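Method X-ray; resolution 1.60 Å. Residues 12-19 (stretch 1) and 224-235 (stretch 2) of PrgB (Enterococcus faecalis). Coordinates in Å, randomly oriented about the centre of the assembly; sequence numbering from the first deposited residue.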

# COMPACT_ATOMS: atom_id res chain seq x y z
N TYR A 12 -8.21 23.01 -9.68
CA TYR A 12 -9.48 23.07 -10.41
C TYR A 12 -10.23 21.74 -10.35
O TYR A 12 -11.47 21.73 -10.31
CB TYR A 12 -9.25 23.47 -11.87
CG TYR A 12 -10.56 23.71 -12.59
CD1 TYR A 12 -11.27 24.89 -12.38
CD2 TYR A 12 -11.10 22.76 -13.45
CE1 TYR A 12 -12.48 25.12 -13.01
CE2 TYR A 12 -12.31 22.98 -14.10
CZ TYR A 12 -12.99 24.17 -13.88
OH TYR A 12 -14.19 24.41 -14.50
N ASN A 13 -9.50 20.61 -10.33
CA ASN A 13 -10.05 19.26 -10.37
C ASN A 13 -10.48 18.72 -9.01
O ASN A 13 -11.05 17.62 -8.95
CB ASN A 13 -9.02 18.29 -10.99
CG ASN A 13 -8.95 18.38 -12.53
OD1 ASN A 13 -7.88 18.18 -13.13
ND2 ASN A 13 -10.09 18.65 -13.18
N LYS A 14 -10.24 19.44 -7.91
CA LYS A 14 -10.39 18.86 -6.57
C LYS A 14 -11.82 18.38 -6.32
O LYS A 14 -12.03 17.27 -5.82
CB LYS A 14 -9.96 19.87 -5.51
CG LYS A 14 -9.74 19.23 -4.16
CD LYS A 14 -9.26 17.77 -4.31
CE LYS A 14 -8.02 17.59 -5.18
NZ LYS A 14 -6.91 18.53 -4.84
N HIS A 15 -12.81 19.20 -6.66
CA HIS A 15 -14.22 18.90 -6.44
C HIS A 15 -14.97 18.70 -7.75
O HIS A 15 -16.11 19.15 -7.90
CB HIS A 15 -14.87 20.01 -5.62
CG HIS A 15 -14.35 20.10 -4.22
ND1 HIS A 15 -13.77 21.24 -3.71
CD2 HIS A 15 -14.31 19.18 -3.22
CE1 HIS A 15 -13.40 21.02 -2.46
NE2 HIS A 15 -13.73 19.79 -2.14
N LYS A 16 -14.33 18.06 -8.72
CA LYS A 16 -14.97 17.72 -9.98
C LYS A 16 -14.70 16.26 -10.32
O LYS A 16 -13.80 15.63 -9.75
CB LYS A 16 -14.50 18.64 -11.14
CG LYS A 16 -14.59 20.12 -10.80
CD LYS A 16 -14.92 20.99 -12.00
CE LYS A 16 -14.81 22.48 -11.62
NZ LYS A 16 -15.09 22.78 -10.17
N ASN A 17 -15.51 15.73 -11.23
CA ASN A 17 -15.23 14.44 -11.83
C ASN A 17 -14.41 14.66 -13.09
O ASN A 17 -13.90 15.75 -13.34
CB ASN A 17 -16.52 13.68 -12.04
CG ASN A 17 -17.20 13.37 -10.73
OD1 ASN A 17 -16.57 12.84 -9.80
ND2 ASN A 17 -18.49 13.74 -10.62
N GLU A 18 -14.22 13.62 -13.90
CA GLU A 18 -13.34 13.80 -15.04
C GLU A 18 -13.94 14.86 -15.96
O GLU A 18 -15.16 14.92 -16.17
CB GLU A 18 -13.11 12.48 -15.79
CG GLU A 18 -11.95 12.57 -16.80
CD GLU A 18 -10.60 12.09 -16.23
OE1 GLU A 18 -10.44 10.89 -15.90
OE2 GLU A 18 -9.72 12.97 -16.05
N ASN A 19 -13.07 15.76 -16.43
CA ASN A 19 -13.49 16.87 -17.27
C ASN A 19 -13.99 16.39 -18.61
O ASN A 19 -14.63 17.15 -19.34
CB ASN A 19 -12.35 17.90 -17.45
CG ASN A 19 -11.14 17.37 -18.25
OD1 ASN A 19 -10.83 16.16 -18.25
ND2 ASN A 19 -10.44 18.28 -18.92
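Stretch 2 224-235: KYINGSYVKKQA

Residues 12-19 leave a helix that begins earlier in the chain, fold through a type I beta turn from Asn13 to Lys16, and continue as an extended loop. Against them lies the segment 224-235, which enters as the last part of a strand, reverses in a type II beta turn from Ile226 to Ser229, and returns to strand conformation at Lys232 and Lys233. The two segments run in opposite senses: Lys14 lies nearest Lys232, with 7.6 Å between CA of Lys14 and CA of Lys232, whereas further along CA of Asn17 approaches CA of Gly228 to 5.2 Å and CA of Glu18 approaches CA of Asn227 to 5.5 Å. The backbones therefore draw closer toward the second turn, and long side chains span the wider end. The contact is modest, burying 431 Å² summed over both sides.

Tyr12 is out of reach of the second segment. Contact begins at Asn13, whose side chain is directed toward stretch 2 at CB but leads away at its end, so that the backbone makes the interaction: NZ of Lys232 donates a hydrogen bond to O of Asn13 at 2.9 Å. O of Asn13 also accepts a weak hydrogen bond from N of Lys16 within the turn, at 3.3 Å. A further, weak hydrogen bond runs from NZ of Lys232 to O of Lys14 at 3.5 Å, and NZ of Lys232 also lies 2.7 Å from O of Lys16. The ammonium group thus sits among three carbonyl oxygens of the turn, where its positive charge is favourably placed.

Lys14 and Lys232 also pack through their aliphatic portions, with CE of Lys14 3.6 Å from CD of Lys232. The end of the Lys14 side chain comes nearer to stretch 2 than its sideways CB would suggest, bringing NZ of Lys14 close to the side-chain amide of Gln234. His15 points away and makes no contact, and the side chain of Lys16 likewise leads away at its end.

From Asn17 onward the partner is the second turn. OD1 of Asn17 rests 3.4 Å from CA of Gly228, a glycine whose positive phi of 86° suits its place in the type II turn. Nearby, the hydroxyl of Tyr225 braces that turn from within, donating from OH of Tyr225 to O of Ser229 at 2.9 Å.

Glu18 makes the closest atomic contact between the two segments: its N donates a hydrogen bond to OD1 of Asn227 at 2.6 Å, with an angle of 154° at the hydrogen. CB of Asn227 points sideways, but with chi1 in the t rotamer the end of its side chain comes nearer to stretch 1. One water supplements this link, donating to O of Glu18 at 2.9 Å and accepting from ND2 of Asn227 at 3.0 Å, so both ends of the Asn227 amide are engaged. The Glu18 carboxylate meets the edge of the Tyr225 ring, with OE1 of Glu18 3.3 Å from CD2 of Tyr225. Asn19 then turns away, and the contact ends.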

# COMPACT_ATOMS: atom_id res chain seq x y z
N LYS A 224 -2.78 6.59 -12.72
CA LYS A 224 -3.89 6.97 -13.59
C LYS A 224 -5.16 7.13 -12.77
O LYS A 224 -5.48 6.27 -11.95
CB LYS A 224 -4.08 5.91 -14.68
CG LYS A 224 -3.00 5.91 -15.76
CD LYS A 224 -3.08 7.21 -16.58
CE LYS A 224 -2.40 7.10 -17.92
NZ LYS A 224 -2.67 8.32 -18.72
N TYR A 225 -5.90 8.22 -13.01
CA TYR A 225 -7.11 8.56 -12.26
C TYR A 225 -8.28 7.68 -12.70
O TYR A 225 -8.43 7.37 -13.89
CB TYR A 225 -7.47 10.04 -12.48
CG TYR A 225 -8.79 10.50 -11.85
CD1 TYR A 225 -8.94 10.55 -10.47
CD2 TYR A 225 -9.88 10.87 -12.64
CE1 TYR A 225 -10.13 10.97 -9.89
CE2 TYR A 225 -11.10 11.30 -12.06
CZ TYR A 225 -11.20 11.34 -10.68
OH TYR A 225 -12.37 11.74 -10.08
N ILE A 226 -9.11 7.27 -11.74
CA ILE A 226 -10.39 6.63 -12.04
C ILE A 226 -11.49 7.65 -11.88
O ILE A 226 -11.56 8.35 -10.86
CB ILE A 226 -10.66 5.43 -11.12
CG1 ILE A 226 -9.55 4.37 -11.22
CG2 ILE A 226 -12.05 4.88 -11.38
CD1 ILE A 226 -9.62 3.30 -10.12
N ASN A 227 -12.38 7.75 -12.89
CA ASN A 227 -13.41 8.78 -12.84
C ASN A 227 -14.32 8.57 -11.64
O ASN A 227 -14.79 7.46 -11.37
CB ASN A 227 -14.21 8.80 -14.12
CG ASN A 227 -15.08 10.04 -14.22
OD1 ASN A 227 -14.73 11.09 -13.68
ND2 ASN A 227 -16.18 9.95 -14.90
N GLY A 228 -14.57 9.67 -10.91
CA GLY A 228 -15.36 9.66 -9.70
C GLY A 228 -14.60 9.30 -8.45
O GLY A 228 -15.16 9.38 -7.36
N SER A 229 -13.32 8.94 -8.58
CA SER A 229 -12.51 8.65 -7.40
C SER A 229 -12.13 9.95 -6.71
O SER A 229 -12.03 11.02 -7.34
CB SER A 229 -11.26 7.88 -7.78
OG SER A 229 -10.34 7.86 -6.67
N TYR A 230 -11.98 9.88 -5.39
CA TYR A 230 -11.59 11.06 -4.64
C TYR A 230 -10.09 11.21 -4.57
O TYR A 230 -9.61 12.24 -4.09
CB TYR A 230 -12.17 11.03 -3.23
CG TYR A 230 -13.65 11.31 -3.23
CD1 TYR A 230 -14.54 10.35 -3.67
CD2 TYR A 230 -14.15 12.55 -2.82
CE1 TYR A 230 -15.92 10.62 -3.72
CE2 TYR A 230 -15.51 12.82 -2.85
CZ TYR A 230 -16.39 11.84 -3.29
OH TYR A 230 -17.75 12.07 -3.33
N VAL A 231 -9.37 10.19 -5.05
CA VAL A 231 -7.91 10.11 -5.01
C VAL A 231 -7.37 10.73 -6.28
O VAL A 231 -7.64 10.23 -7.39
CB VAL A 231 -7.46 8.65 -4.90
CG1 VAL A 231 -5.92 8.55 -5.01
CG2 VAL A 231 -7.93 8.02 -3.61
N LYS A 232 -6.61 11.82 -6.15
CA LYS A 232 -6.11 12.57 -7.29
C LYS A 232 -4.85 13.30 -6.86
O LYS A 232 -4.60 13.47 -5.66
CB LYS A 232 -7.15 13.57 -7.89
CG LYS A 232 -7.98 14.36 -6.88
CD LYS A 232 -9.15 15.14 -7.54
CE LYS A 232 -10.26 14.22 -8.12
NZ LYS A 232 -11.63 14.87 -8.30
N LYS A 233 -4.05 13.71 -7.84
CA LYS A 233 -2.74 14.30 -7.55
C LYS A 233 -2.85 15.66 -6.87
O LYS A 233 -3.56 16.54 -7.34
CB LYS A 233 -1.92 14.43 -8.83
CG LYS A 233 -0.46 14.77 -8.53
CD LYS A 233 0.41 14.76 -9.76
CE LYS A 233 1.88 14.71 -9.34
NZ LYS A 233 2.74 15.24 -10.43
N GLN A 234 -2.12 15.83 -5.77
CA GLN A 234 -2.14 17.05 -4.98
C GLN A 234 -0.91 17.90 -5.26
O GLN A 234 0.03 17.48 -5.93
CB GLN A 234 -2.22 16.71 -3.49
CG GLN A 234 -3.40 15.85 -3.21
CD GLN A 234 -4.66 16.52 -3.67
OE1 GLN A 234 -5.47 15.93 -4.36
NE2 GLN A 234 -4.82 17.79 -3.29
N ALA A 235 -0.92 19.10 -4.68
CA ALA A 235 0.17 20.03 -4.93
C ALA A 235 1.50 19.49 -4.43
O ALA A 235 2.55 19.86 -4.95
CB ALA A 235 -0.11 21.38 -4.26
O HOH W 1 -17.01 12.67 -15.88